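Side-chain contacts in acetyl transferase (Salmonella typhimurium, PDB 1S7K), which probably transfers an acetyl group from acetyl-coenzyme A to the N-terminal amino group of ribosomal protein L7/L12: residues M72-C77 with A82-F87; P25-L30 with G100-E105; A119-Y124 with R177-D182. All coordinates share one frame; numbering follows the deposited sequence.

Contact 1: residues M72-C77 with A82-F87; sequences MYLIFC and AGVLSF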
ATOM      1  N   MET A  72      -9.875   9.040  10.443  1.00 13.51           N
ATOM      2  CA  MET A  72     -10.954   8.207  10.893  1.00 14.46           C
ATOM      3  C   MET A  72     -12.149   9.123  11.216  1.00 16.64           C
ATOM      4  O   MET A  72     -12.051   9.944  12.134  1.00 17.02           O
ATOM      5  CB  MET A  72     -10.585   7.387  12.131  1.00 15.80           C
ATOM      6  CG  MET A  72     -11.784   6.589  12.624  1.00 15.93           C
ATOM      7  SD  MET A  72     -11.340   5.780  14.162  1.00 20.12           S
ATOM      8  CE  MET A  72     -12.631   4.853  14.371  1.00 18.02           C
ATOM      9  N   TYR A  73     -13.239   9.000  10.433  1.00 13.36           N
ATOM     10  CA  TYR A  73     -14.419   9.786  10.689  1.00 14.11           C
ATOM     11  C   TYR A  73     -15.592   8.889  11.081  1.00 13.08           C
ATOM     12  O   TYR A  73     -15.739   7.749  10.632  1.00 15.14           O
ATOM     13  CB  TYR A  73     -14.790  10.614   9.418  1.00 11.43           C
ATOM     14  CG  TYR A  73     -13.800  11.688   9.044  1.00 14.69           C
ATOM     15  CD1 TYR A  73     -13.852  12.960   9.646  1.00 14.69           C
ATOM     16  CD2 TYR A  73     -12.815  11.455   8.085  1.00 13.66           C
ATOM     17  CE1 TYR A  73     -12.911  13.985   9.282  1.00 14.54           C
ATOM     18  CE2 TYR A  73     -11.878  12.445   7.736  1.00 16.77           C
ATOM     19  CZ  TYR A  73     -11.936  13.707   8.335  1.00 14.77           C
ATOM     20  OH  TYR A  73     -11.035  14.692   7.956  1.00 14.88           O
ATOM     21  N   LEU A  74     -16.454   9.430  11.926  1.00 15.06           N
ATOM     22  CA  LEU A  74     -17.672   8.778  12.354  1.00 13.62           C
ATOM     23  C   LEU A  74     -18.841   9.405  11.545  1.00 14.18           C
ATOM     24  O   LEU A  74     -18.928  10.642  11.417  1.00 14.28           O
ATOM     25  CB  LEU A  74     -17.890   9.028  13.857  1.00 15.18           C
ATOM     26  CG  LEU A  74     -16.945   8.216  14.719  1.00 18.98           C
ATOM     27  CD1 LEU A  74     -17.335   8.341  16.201  1.00 20.25           C
ATOM     28  CD2 LEU A  74     -17.122   6.744  14.333  1.00 19.50           C
ATOM     29  N   ILE A  75     -19.694   8.553  10.995  1.00 12.83           N
ATOM     30  CA  ILE A  75     -20.870   8.940  10.197  1.00 14.67           C
ATOM     31  C   ILE A  75     -22.061   9.019  11.150  1.00 16.22           C
ATOM     32  O   ILE A  75     -22.369   8.020  11.804  1.00 14.21           O
ATOM     33  CB  ILE A  75     -21.212   7.849   9.138  1.00 13.52           C
ATOM     34  CG1 ILE A  75     -20.120   7.715   8.053  1.00 13.17           C
ATOM     35  CG2 ILE A  75     -22.538   8.206   8.383  1.00 14.29           C
ATOM     36  CD1 ILE A  75     -20.299   6.313   7.323  1.00 17.73           C
ATOM     37  N   PHE A  76     -22.724  10.181  11.190  1.00 14.79           N
ATOM     38  CA  PHE A  76     -23.906  10.415  12.022  1.00 18.00           C
ATOM     39  C   PHE A  76     -25.076  10.716  11.125  1.00 16.78           C
ATOM     40  O   PHE A  76     -24.974  11.508  10.198  1.00 16.02           O
ATOM     41  CB  PHE A  76     -23.712  11.584  12.973  1.00 18.95           C
ATOM     42  CG  PHE A  76     -22.844  11.257  14.118  1.00 22.72           C
ATOM     43  CD1 PHE A  76     -21.453  11.440  14.046  1.00 22.20           C
ATOM     44  CD2 PHE A  76     -23.402  10.733  15.274  1.00 23.97           C
ATOM     45  CE1 PHE A  76     -20.645  11.093  15.117  1.00 22.83           C
ATOM     46  CE2 PHE A  76     -22.607  10.386  16.350  1.00 22.85           C
ATOM     47  CZ  PHE A  76     -21.218  10.570  16.268  1.00 24.33           C
ATOM     48  N   CYS A  77     -26.182  10.055  11.408  1.00 17.32           N
ATOM     49  CA  CYS A  77     -27.382  10.236  10.599  1.00 18.14           C
ATOM     50  C   CYS A  77     -28.437  10.720  11.590  1.00 19.22           C
ATOM     51  O   CYS A  77     -28.756   9.983  12.512  1.00 19.91           O
ATOM     52  CB  CYS A  77     -27.751   8.878   9.988  1.00 16.28           C
ATOM     53  SG  CYS A  77     -29.428   8.780   9.200  1.00 20.79           S
ATOM     54  N   ALA A  82     -23.815   6.043  13.005  1.00 18.67           N
ATOM     55  CA  ALA A  82     -24.231   4.988  12.091  1.00 17.14           C
ATOM     56  C   ALA A  82     -23.125   4.132  11.490  1.00 16.77           C
ATOM     57  O   ALA A  82     -23.410   3.101  10.919  1.00 15.34           O
ATOM     58  CB  ALA A  82     -25.073   5.579  10.931  1.00 18.44           C
ATOM     59  N   GLY A  83     -21.885   4.596  11.569  1.00 16.81           N
ATOM     60  CA  GLY A  83     -20.792   3.779  11.047  1.00 16.74           C
ATOM     61  C   GLY A  83     -19.514   4.558  11.002  1.00 16.42           C
ATOM     62  O   GLY A  83     -19.430   5.619  11.583  1.00 15.49           O
ATOM     63  N   VAL A  84     -18.501   4.021  10.319  1.00 14.23           N
ATOM     64  CA  VAL A  84     -17.189   4.650  10.232  1.00 13.30           C
ATOM     65  C   VAL A  84     -16.773   4.838   8.751  1.00 10.75           C
ATOM     66  O   VAL A  84     -17.070   3.989   7.940  1.00  9.31           O
ATOM     67  CB  VAL A  84     -16.096   3.761  10.867  1.00 13.23           C
ATOM     68  CG1 VAL A  84     -14.732   4.332  10.520  1.00 13.85           C
ATOM     69  CG2 VAL A  84     -16.242   3.725  12.439  1.00 15.86           C
ATOM     70  N   LEU A  85     -16.176   5.976   8.417  1.00  9.67           N
ATOM     71  CA  LEU A  85     -15.652   6.228   7.068  1.00 10.69           C
ATOM     72  C   LEU A  85     -14.172   6.624   7.295  1.00 11.80           C
ATOM     73  O   LEU A  85     -13.870   7.648   7.992  1.00 11.38           O
ATOM     74  CB  LEU A  85     -16.408   7.363   6.389  1.00  9.85           C
ATOM     75  CG  LEU A  85     -15.926   7.717   4.988  1.00 13.66           C
ATOM     76  CD1 LEU A  85     -15.779   6.471   4.167  1.00 17.33           C
ATOM     77  CD2 LEU A  85     -16.913   8.686   4.315  1.00 11.30           C
ATOM     78  N   SER A  86     -13.259   5.802   6.755  1.00 10.37           N
ATOM     79  CA  SER A  86     -11.816   6.002   6.970  1.00 12.36           C
ATOM     80  C   SER A  86     -10.959   6.119   5.741  1.00 12.10           C
ATOM     81  O   SER A  86     -11.357   5.669   4.673  1.00 13.10           O
ATOM     82  CB  SER A  86     -11.231   4.824   7.770  1.00 13.42           C
ATOM     83  OG  SER A  86     -11.865   4.672   9.040  1.00 18.22           O
ATOM     84  N   PHE A  87      -9.790   6.736   5.898  1.00 11.30           N
ATOM     85  CA  PHE A  87      -8.784   6.746   4.869  1.00 11.68           C
ATOM     86  C   PHE A  87      -7.828   5.798   5.663  1.00 14.67           C
ATOM     87  O   PHE A  87      -7.179   6.221   6.642  1.00 14.00           O
ATOM     88  CB  PHE A  87      -8.160   8.138   4.680  1.00 11.55           C
ATOM     89  CG  PHE A  87      -8.969   9.070   3.836  1.00 10.44           C
ATOM     90  CD1 PHE A  87      -8.825  10.461   3.967  1.00 11.39           C
ATOM     91  CD2 PHE A  87      -9.855   8.588   2.896  1.00 11.85           C
ATOM     92  CE1 PHE A  87      -9.573  11.346   3.175  1.00 10.50           C
ATOM     93  CE2 PHE A  87     -10.603   9.464   2.095  1.00 13.82           C
ATOM     94  CZ  PHE A  87     -10.469  10.854   2.240  1.00 10.53           C
TER
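M72 faces S86 as a non-hydrogen-bonded antiparallel pair, and its side chain runs past the serine, CG lying 4.1 Å from S86 OG. With CG anti to the backbone N (chi1 176°) and the chain extended beyond it, the terminal CE arrives beside CG2 of V84. Y73 then pairs with L85 through a reciprocal couple of backbone bonds, Y73 N to L85 O and L85 N to Y73 O, both 2.9 Å long. The L85 carbonyl oxygen also approaches the Y73 side chain, 3.4 Å from CB and in plane at the edge of the ring. L74 returns to the M72 face, where its CD2 branch meets CG2 of V84 at 3.7 Å, the two side chains lying aslant. I75 donates its N to G83 O at 3.0 Å, from above the carbonyl plane. Its own carbonyl oxygen serves two donors: A82 N, 2.7 Å from I75 O and almost in line with the carbonyl bond, and G83 N, a weak bond at 3.5 Å. Two residues thus oppose one, a classic beta bulge. On the Y73 side of the sheet, I75 CG1 packs on L85 CB at 4.1 Å, while CD1 reaches over the V84 carbonyl. Beyond the last bridge, the CB atoms of C77 and A82 brush past each other. This hairpin lies inside the GNAT sheet, flanked by strands 14-18 and 96-103. Helix 112-127 covers the face carrying Y73, I75 and L85, bringing I112 and M113 of the CoA site against it, and Y73 OH bonds to E6 OE1 and Y124 OH.

Contact 2: residues P25-L30 with G100-E105; sequences PALHQL and GYWLDE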
ATOM      1  N   PRO A  25     -16.966   5.376  23.795  1.00 27.46           N
ATOM      2  CA  PRO A  25     -18.073   4.651  24.437  1.00 27.63           C
ATOM      3  C   PRO A  25     -19.145   4.151  23.507  1.00 26.69           C
ATOM      4  O   PRO A  25     -19.584   3.007  23.578  1.00 28.00           O
ATOM      5  CB  PRO A  25     -18.630   5.664  25.436  1.00 28.00           C
ATOM      6  CG  PRO A  25     -17.421   6.527  25.784  1.00 29.46           C
ATOM      7  CD  PRO A  25     -16.724   6.688  24.435  1.00 28.33           C
ATOM      8  N   ALA A  26     -19.606   5.035  22.637  1.00 27.61           N
ATOM      9  CA  ALA A  26     -20.679   4.699  21.702  1.00 26.38           C
ATOM     10  C   ALA A  26     -20.268   3.792  20.520  1.00 26.53           C
ATOM     11  O   ALA A  26     -20.994   2.881  20.079  1.00 25.10           O
ATOM     12  CB  ALA A  26     -21.253   5.995  21.184  1.00 28.38           C
ATOM     13  N   LEU A  27     -19.102   4.077  19.973  1.00 26.80           N
ATOM     14  CA  LEU A  27     -18.647   3.258  18.846  1.00 26.52           C
ATOM     15  C   LEU A  27     -18.428   1.829  19.311  1.00 27.46           C
ATOM     16  O   LEU A  27     -18.822   0.880  18.622  1.00 24.93           O
ATOM     17  CB  LEU A  27     -17.350   3.818  18.300  1.00 25.73           C
ATOM     18  CG  LEU A  27     -16.646   3.018  17.200  1.00 24.29           C
ATOM     19  CD1 LEU A  27     -17.459   2.906  15.875  1.00 24.23           C
ATOM     20  CD2 LEU A  27     -15.330   3.741  17.010  1.00 24.59           C
ATOM     21  N   HIS A  28     -17.823   1.694  20.496  1.00 29.04           N
ATOM     22  CA  HIS A  28     -17.542   0.371  21.049  1.00 31.10           C
ATOM     23  C   HIS A  28     -18.842  -0.379  21.085  1.00 31.38           C
ATOM     24  O   HIS A  28     -18.883  -1.549  20.786  1.00 30.76           O
ATOM     25  CB  HIS A  28     -16.961   0.446  22.471  1.00 32.54           C
ATOM     26  CG  HIS A  28     -16.469  -0.880  23.000  1.00 34.03           C
ATOM     27  ND1 HIS A  28     -15.756  -1.774  22.223  1.00 34.58           N
ATOM     28  CD2 HIS A  28     -16.536  -1.432  24.240  1.00 35.25           C
ATOM     29  CE1 HIS A  28     -15.405  -2.814  22.962  1.00 35.71           C
ATOM     30  NE2 HIS A  28     -15.863  -2.633  24.192  1.00 35.17           N
ATOM     31  N   GLN A  29     -19.913   0.309  21.465  1.00 32.45           N
ATOM     32  CA  GLN A  29     -21.222  -0.327  21.521  1.00 32.90           C
ATOM     33  C   GLN A  29     -21.625  -0.872  20.152  1.00 32.31           C
ATOM     34  O   GLN A  29     -22.156  -1.971  20.048  1.00 30.30           O
ATOM     35  CB  GLN A  29     -22.266   0.684  21.981  1.00 35.37           C
ATOM     36  CG  GLN A  29     -22.278   0.935  23.475  1.00 38.97           C
ATOM     37  CD  GLN A  29     -22.944  -0.214  24.216  1.00 41.33           C
ATOM     38  OE1 GLN A  29     -22.269  -1.146  24.665  1.00 40.90           O
ATOM     39  NE2 GLN A  29     -24.289  -0.169  24.307  1.00 43.60           N
ATOM     40  N   LEU A  30     -21.403  -0.073  19.106  1.00 32.44           N
ATOM     41  CA  LEU A  30     -21.744  -0.476  17.744  1.00 32.01           C
ATOM     42  C   LEU A  30     -20.780  -1.571  17.274  1.00 32.89           C
ATOM     43  O   LEU A  30     -21.201  -2.530  16.616  1.00 31.27           O
ATOM     44  CB  LEU A  30     -21.667   0.744  16.808  1.00 32.81           C
ATOM     45  CG  LEU A  30     -22.726   0.858  15.697  1.00 33.06           C
ATOM     46  CD1 LEU A  30     -24.110   0.707  16.309  1.00 31.34           C
ATOM     47  CD2 LEU A  30     -22.598   2.196  14.985  1.00 32.39           C
ATOM     48  N   GLY A 100     -11.737   3.100   3.555  1.00  8.87           N
ATOM     49  CA  GLY A 100     -12.286   1.893   4.218  1.00 10.55           C
ATOM     50  C   GLY A 100     -13.584   2.362   4.880  1.00 12.33           C
ATOM     51  O   GLY A 100     -13.679   3.522   5.137  1.00 12.98           O
ATOM     52  N   TYR A 101     -14.601   1.518   5.053  1.00 12.39           N
ATOM     53  CA  TYR A 101     -15.830   1.991   5.717  1.00 12.79           C
ATOM     54  C   TYR A 101     -16.616   0.807   6.227  1.00 14.34           C
ATOM     55  O   TYR A 101     -16.390  -0.339   5.800  1.00 12.55           O
ATOM     56  CB  TYR A 101     -16.770   2.743   4.738  1.00 14.13           C
ATOM     57  CG  TYR A 101     -17.693   1.806   3.914  1.00 13.21           C
ATOM     58  CD1 TYR A 101     -19.049   1.631   4.239  1.00 13.66           C
ATOM     59  CD2 TYR A 101     -17.206   1.118   2.823  1.00 17.03           C
ATOM     60  CE1 TYR A 101     -19.904   0.771   3.463  1.00 16.50           C
ATOM     61  CE2 TYR A 101     -18.043   0.260   2.038  1.00 16.04           C
ATOM     62  CZ  TYR A 101     -19.391   0.082   2.367  1.00 15.26           C
ATOM     63  OH  TYR A 101     -20.153  -0.821   1.594  1.00 14.63           O
ATOM     64  N   TRP A 102     -17.511   1.095   7.172  1.00 12.26           N
ATOM     65  CA  TRP A 102     -18.446   0.094   7.641  1.00 14.61           C
ATOM     66  C   TRP A 102     -19.625   0.791   8.276  1.00 15.11           C
ATOM     67  O   TRP A 102     -19.473   1.809   8.959  1.00 14.43           O
ATOM     68  CB  TRP A 102     -17.791  -0.950   8.550  1.00 18.51           C
ATOM     69  CG  TRP A 102     -17.320  -0.530   9.816  1.00 20.57           C
ATOM     70  CD1 TRP A 102     -16.065  -0.089  10.132  1.00 23.14           C
ATOM     71  CD2 TRP A 102     -18.089  -0.510  11.032  1.00 21.89           C
ATOM     72  NE1 TRP A 102     -16.007   0.220  11.509  1.00 22.39           N
ATOM     73  CE2 TRP A 102     -17.239  -0.033  12.066  1.00 22.55           C
ATOM     74  CE3 TRP A 102     -19.419  -0.845  11.345  1.00 23.63           C
ATOM     75  CZ2 TRP A 102     -17.685   0.115  13.410  1.00 23.33           C
ATOM     76  CZ3 TRP A 102     -19.860  -0.694  12.689  1.00 23.09           C
ATOM     77  CH2 TRP A 102     -18.998  -0.223  13.686  1.00 23.28           C
ATOM     78  N   LEU A 103     -20.795   0.211   8.042  1.00 14.96           N
ATOM     79  CA  LEU A 103     -22.060   0.758   8.507  1.00 16.49           C
ATOM     80  C   LEU A 103     -22.806  -0.211   9.404  1.00 17.29           C
ATOM     81  O   LEU A 103     -22.809  -1.432   9.144  1.00 17.25           O
ATOM     82  CB  LEU A 103     -22.982   1.024   7.299  1.00 16.54           C
ATOM     83  CG  LEU A 103     -22.611   2.209   6.435  1.00 17.49           C
ATOM     84  CD1 LEU A 103     -23.431   2.275   5.151  1.00 15.44           C
ATOM     85  CD2 LEU A 103     -22.825   3.455   7.266  1.00 14.46           C
ATOM     86  N   ASP A 104     -23.444   0.340  10.434  1.00 18.68           N
ATOM     87  CA  ASP A 104     -24.286  -0.459  11.320  1.00 19.22           C
ATOM     88  C   ASP A 104     -25.364  -1.087  10.461  1.00 20.56           C
ATOM     89  O   ASP A 104     -25.784  -0.524   9.447  1.00 18.71           O
ATOM     90  CB  ASP A 104     -24.993   0.390  12.349  1.00 19.93           C
ATOM     91  CG  ASP A 104     -26.141  -0.370  12.986  1.00 22.29           C
ATOM     92  OD1 ASP A 104     -25.824  -1.279  13.787  1.00 23.16           O
ATOM     93  OD2 ASP A 104     -27.326  -0.068  12.661  1.00 19.25           O
ATOM     94  N   GLU A 105     -25.845  -2.247  10.900  1.00 22.22           N
ATOM     95  CA  GLU A 105     -26.842  -2.990  10.137  1.00 23.65           C
ATOM     96  C   GLU A 105     -28.103  -2.248   9.717  1.00 22.17           C
ATOM     97  O   GLU A 105     -28.661  -2.511   8.658  1.00 24.45           O
ATOM     98  CB  GLU A 105     -27.244  -4.273  10.903  1.00 27.87           C
ATOM     99  CG  GLU A 105     -28.003  -4.056  12.210  1.00 32.58           C
ATOM    100  CD  GLU A 105     -27.962  -5.302  13.111  1.00 35.63           C
ATOM    101  OE1 GLU A 105     -28.634  -5.354  14.161  1.00 39.11           O
ATOM    102  OE2 GLU A 105     -27.236  -6.240  12.764  1.00 37.83           O
TER
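OD1 of D104 touches the CD1 methyl of L30 at 3.6 Å and is gripped by two polar groups, the ammonium of K33 in a salt bridge and ND2 of N34 in a hydrogen bond. The second oxygen, OD2, bonds to S106 OG, and both oxygens are thus engaged, which should restrain the rotation of the carboxylate. The nearby lysine would probably favour the charged form of the aspartate. L30 serves the apolar part of the same residue, its CD2 lying 4.0 Å from D104 CB, and the two side chains cross at about a right angle. One residue therefore offers the helix both a charged end and a hydrocarbon stem. In the GNAT fold, strand 96-103 is a central strand beside the CoA site, which is empty in this model, and successive side chains divide between its two faces. Y101 and L103, both CoA-binding residues, lean on M113 of helix 112-127, whereas W102 between them reaches helix 24-33. The indole gets there through a first torsion of 67°, with CG wedged between the backbone N and the carbonyl carbon, the crowded position for a side chain. Its six-membered ring then presents two neighbouring carbons to the helix. L27 CD1 comes in obliquely, 3.7 Å from W102 CZ2 and 4.1 Å from W102 CH2. L30 arrives differently, its CB near the plane of the indole at the ring edge, 4.2 Å from W102 CH2. L27 also packs against M72, L74, M81 and V84.

Contact 3: residues A119-Y124 with R177-D182; sequences ALMTHY and RIIDAD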
ATOM      1  N   ALA A 119     -18.947  13.662  -0.294  1.00 11.06           N
ATOM      2  CA  ALA A 119     -18.741  14.901   0.452  1.00 12.51           C
ATOM      3  C   ALA A 119     -17.326  14.976   0.975  1.00 11.32           C
ATOM      4  O   ALA A 119     -16.687  16.032   0.887  1.00 11.20           O
ATOM      5  CB  ALA A 119     -19.724  14.997   1.635  1.00 12.94           C
ATOM      6  N   LEU A 120     -16.843  13.839   1.489  1.00 11.12           N
ATOM      7  CA  LEU A 120     -15.508  13.767   2.072  1.00 11.76           C
ATOM      8  C   LEU A 120     -14.455  14.035   1.019  1.00 12.67           C
ATOM      9  O   LEU A 120     -13.513  14.788   1.292  1.00 12.44           O
ATOM     10  CB  LEU A 120     -15.266  12.406   2.747  1.00 11.99           C
ATOM     11  CG  LEU A 120     -13.869  12.123   3.282  1.00 15.39           C
ATOM     12  CD1 LEU A 120     -13.508  13.224   4.307  1.00 15.20           C
ATOM     13  CD2 LEU A 120     -13.793  10.670   3.886  1.00 16.06           C
ATOM     14  N   MET A 121     -14.604  13.424  -0.165  1.00 12.01           N
ATOM     15  CA  MET A 121     -13.645  13.599  -1.265  1.00 13.38           C
ATOM     16  C   MET A 121     -13.620  15.054  -1.769  1.00 13.95           C
ATOM     17  O   MET A 121     -12.570  15.646  -1.983  1.00 11.12           O
ATOM     18  CB  MET A 121     -13.982  12.634  -2.409  1.00 14.77           C
ATOM     19  CG  MET A 121     -13.784  11.153  -1.979  1.00 11.21           C
ATOM     20  SD  MET A 121     -13.992  10.053  -3.471  1.00 14.71           S
ATOM     21  CE  MET A 121     -15.661  10.502  -3.987  1.00 12.00           C
ATOM     22  N   THR A 122     -14.783  15.656  -1.872  1.00 13.55           N
ATOM     23  CA  THR A 122     -14.898  17.039  -2.339  1.00 13.66           C
ATOM     24  C   THR A 122     -14.185  17.962  -1.351  1.00 14.59           C
ATOM     25  O   THR A 122     -13.452  18.872  -1.738  1.00 13.07           O
ATOM     26  CB  THR A 122     -16.399  17.434  -2.382  1.00 15.13           C
ATOM     27  OG1 THR A 122     -16.979  16.881  -3.570  1.00 18.44           O
ATOM     28  CG2 THR A 122     -16.553  18.973  -2.286  1.00 17.85           C
ATOM     29  N   HIS A 123     -14.436  17.683  -0.084  1.00 12.28           N
ATOM     30  CA  HIS A 123     -13.842  18.443   1.018  1.00 13.22           C
ATOM     31  C   HIS A 123     -12.293  18.331   0.979  1.00 14.24           C
ATOM     32  O   HIS A 123     -11.587  19.344   1.171  1.00 15.71           O
ATOM     33  CB  HIS A 123     -14.379  17.903   2.322  1.00 12.72           C
ATOM     34  CG  HIS A 123     -13.716  18.492   3.536  1.00 13.06           C
ATOM     35  ND1 HIS A 123     -14.190  19.644   4.140  1.00 13.52           N
ATOM     36  CD2 HIS A 123     -12.647  18.088   4.268  1.00 13.25           C
ATOM     37  CE1 HIS A 123     -13.439  19.918   5.200  1.00 14.46           C
ATOM     38  NE2 HIS A 123     -12.500  18.993   5.299  1.00 15.99           N
ATOM     39  N   TYR A 124     -11.763  17.141   0.717  1.00 12.99           N
ATOM     40  CA  TYR A 124     -10.301  17.014   0.657  1.00 12.17           C
ATOM     41  C   TYR A 124      -9.718  17.606  -0.607  1.00 13.67           C
ATOM     42  O   TYR A 124      -8.592  18.121  -0.581  1.00 13.22           O
ATOM     43  CB  TYR A 124      -9.893  15.560   0.817  1.00 13.30           C
ATOM     44  CG  TYR A 124      -9.656  15.359   2.253  1.00 12.99           C
ATOM     45  CD1 TYR A 124      -8.395  15.593   2.777  1.00 12.08           C
ATOM     46  CD2 TYR A 124     -10.689  15.020   3.109  1.00 12.02           C
ATOM     47  CE1 TYR A 124      -8.160  15.493   4.121  1.00 17.12           C
ATOM     48  CE2 TYR A 124     -10.461  14.904   4.475  1.00 14.15           C
ATOM     49  CZ  TYR A 124      -9.164  15.149   4.956  1.00 15.92           C
ATOM     50  OH  TYR A 124      -8.839  14.955   6.246  1.00 16.25           O
ATOM     51  N   ARG A 177     -10.430   7.343  -7.990  1.00  8.77           N
ATOM     52  CA  ARG A 177     -11.041   8.570  -8.483  1.00 10.98           C
ATOM     53  C   ARG A 177     -10.067   9.687  -8.199  1.00 12.11           C
ATOM     54  O   ARG A 177      -9.558   9.771  -7.060  1.00 11.06           O
ATOM     55  CB  ARG A 177     -12.341   8.886  -7.722  1.00 11.01           C
ATOM     56  CG  ARG A 177     -13.122   9.975  -8.487  1.00 15.22           C
ATOM     57  CD  ARG A 177     -14.631   9.944  -8.150  1.00 17.49           C
ATOM     58  NE  ARG A 177     -15.191  11.248  -8.447  1.00 20.36           N
ATOM     59  CZ  ARG A 177     -16.302  11.741  -7.913  1.00 19.92           C
ATOM     60  NH1 ARG A 177     -17.021  11.024  -7.055  1.00 19.67           N
ATOM     61  NH2 ARG A 177     -16.627  13.015  -8.170  1.00 17.44           N
ATOM     62  N   ILE A 178      -9.791  10.526  -9.210  1.00 12.89           N
ATOM     63  CA  ILE A 178      -8.906  11.676  -9.039  1.00 10.48           C
ATOM     64  C   ILE A 178      -9.820  12.937  -9.033  1.00 10.49           C
ATOM     65  O   ILE A 178     -10.735  13.067  -9.885  1.00  9.65           O
ATOM     66  CB  ILE A 178      -7.916  11.832 -10.216  1.00 12.77           C
ATOM     67  CG1 ILE A 178      -7.074  10.545 -10.414  1.00 13.59           C
ATOM     68  CG2 ILE A 178      -7.030  13.113 -10.011  1.00 12.92           C
ATOM     69  CD1 ILE A 178      -6.050  10.286  -9.397  1.00 17.26           C
ATOM     70  N   ILE A 179      -9.599  13.830  -8.074  1.00 10.50           N
ATOM     71  CA  ILE A 179     -10.346  15.103  -7.996  1.00 10.45           C
ATOM     72  C   ILE A 179      -9.274  16.201  -7.679  1.00 14.20           C
ATOM     73  O   ILE A 179      -8.794  16.347  -6.543  1.00 14.44           O
ATOM     74  CB  ILE A 179     -11.447  15.052  -6.857  1.00  9.88           C
ATOM     75  CG1 ILE A 179     -12.429  13.916  -7.126  1.00 11.11           C
ATOM     76  CG2 ILE A 179     -12.209  16.325  -6.877  1.00 10.60           C
ATOM     77  CD1 ILE A 179     -13.568  13.754  -6.034  1.00 11.57           C
ATOM     78  N   ASP A 180      -8.889  16.936  -8.722  1.00 14.78           N
ATOM     79  CA  ASP A 180      -7.836  17.973  -8.639  1.00 17.35           C
ATOM     80  C   ASP A 180      -8.032  18.799  -9.922  1.00 16.93           C
ATOM     81  O   ASP A 180      -9.190  19.054 -10.305  1.00 19.04           O
ATOM     82  CB  ASP A 180      -6.464  17.313  -8.659  1.00 17.52           C
ATOM     83  CG  ASP A 180      -5.320  18.265  -8.228  1.00 21.50           C
ATOM     84  OD1 ASP A 180      -5.588  19.410  -7.784  1.00 20.93           O
ATOM     85  OD2 ASP A 180      -4.158  17.817  -8.296  1.00 24.11           O
ATOM     86  N   ALA A 181      -6.948  19.155 -10.608  1.00 16.17           N
ATOM     87  CA  ALA A 181      -7.058  19.981 -11.838  1.00 17.10           C
ATOM     88  C   ALA A 181      -7.546  19.180 -13.045  1.00 16.90           C
ATOM     89  O   ALA A 181      -7.542  17.922 -13.029  1.00 17.50           O
ATOM     90  CB  ALA A 181      -5.697  20.673 -12.132  1.00 18.17           C
ATOM     91  N   ASP A 182      -7.983  19.900 -14.080  1.00 13.97           N
ATOM     92  CA  ASP A 182      -8.497  19.284 -15.286  1.00 13.96           C
ATOM     93  C   ASP A 182      -7.411  18.533 -16.041  1.00 12.86           C
ATOM     94  O   ASP A 182      -6.238  18.795 -15.789  1.00 13.16           O
ATOM     95  CB  ASP A 182      -9.102  20.333 -16.236  1.00 13.62           C
ATOM     96  CG  ASP A 182     -10.504  20.745 -15.857  1.00 15.72           C
ATOM     97  OD1 ASP A 182     -11.185  20.010 -15.074  1.00 15.61           O
ATOM     98  OD2 ASP A 182     -10.905  21.823 -16.370  1.00 14.13           O
ATOM     99  OXT ASP A 182      -7.803  17.712 -16.876  1.00 16.11           O
TER
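M121 lays its side chain across that of R177 at about a right angle, the terminal methyl reaching the guanidinium group while the CB stem rests on I179. Within the GNAT fold this is a helix-on-sheet contact: helix 112-127, whose first residues belong to the CoA site, packs against the sheet and here also meets the end of strand 168-178 and the chain that follows it. The touch on the arginine is made by the CE methyl, 3.4 Å from R177 NH1 and 4.2 Å from R177 CZ. It comes in obliquely, as a van der Waals contact, because a methyl carbon has no lone pair to offer the N-H groups. A bend at the last torsion of the methionine (chi3 -58°) turns CE this way. R177 answers with a chain extended from CG to NE, which carries its planar end out from the strand toward the helix. Between R177 and I179, the side chain of I178 faces the other way and packs on Q161 of the second subunit, so this short end of the chain joins helix and dimer partner on different sides. Backbone bonds tie R177 to F133 of strand 132-138 and I179 to R131 just before it, and the F133 side chain lies against both M121 and I179. NH1 of R177 has a further, weak hydrogen bond to the carbonyl oxygen of N151. M121, R177 and I179 all touch one another. The CD1 methyl of I179 sits 3.8 Å from M121 CB, and the same methyl lies over one face of the R177 guanidinium, 3.6 Å above its plane and displaced toward the rim.

In the fold
The three contacts show how bonding changes with the elements that meet. Contact 1 is buried and rests mainly on backbone bonds between adjacent strands. Contacts 2 and 3 are smaller, only partly buried, and bring helices against the sheet by side chains alone, without a hydrogen bond between their own segments. Contacts 1 and 2 share a border, since strands 80-91 and 96-103 are neighbours and bond to each other, and contact 1 is nested in the chain loop that contact 2 closes. Contact 3 lies across the chain's centre from contact 2, with about 7 Å between their nearest atoms, yet its helix reaches contact 1 through L120 and Y124.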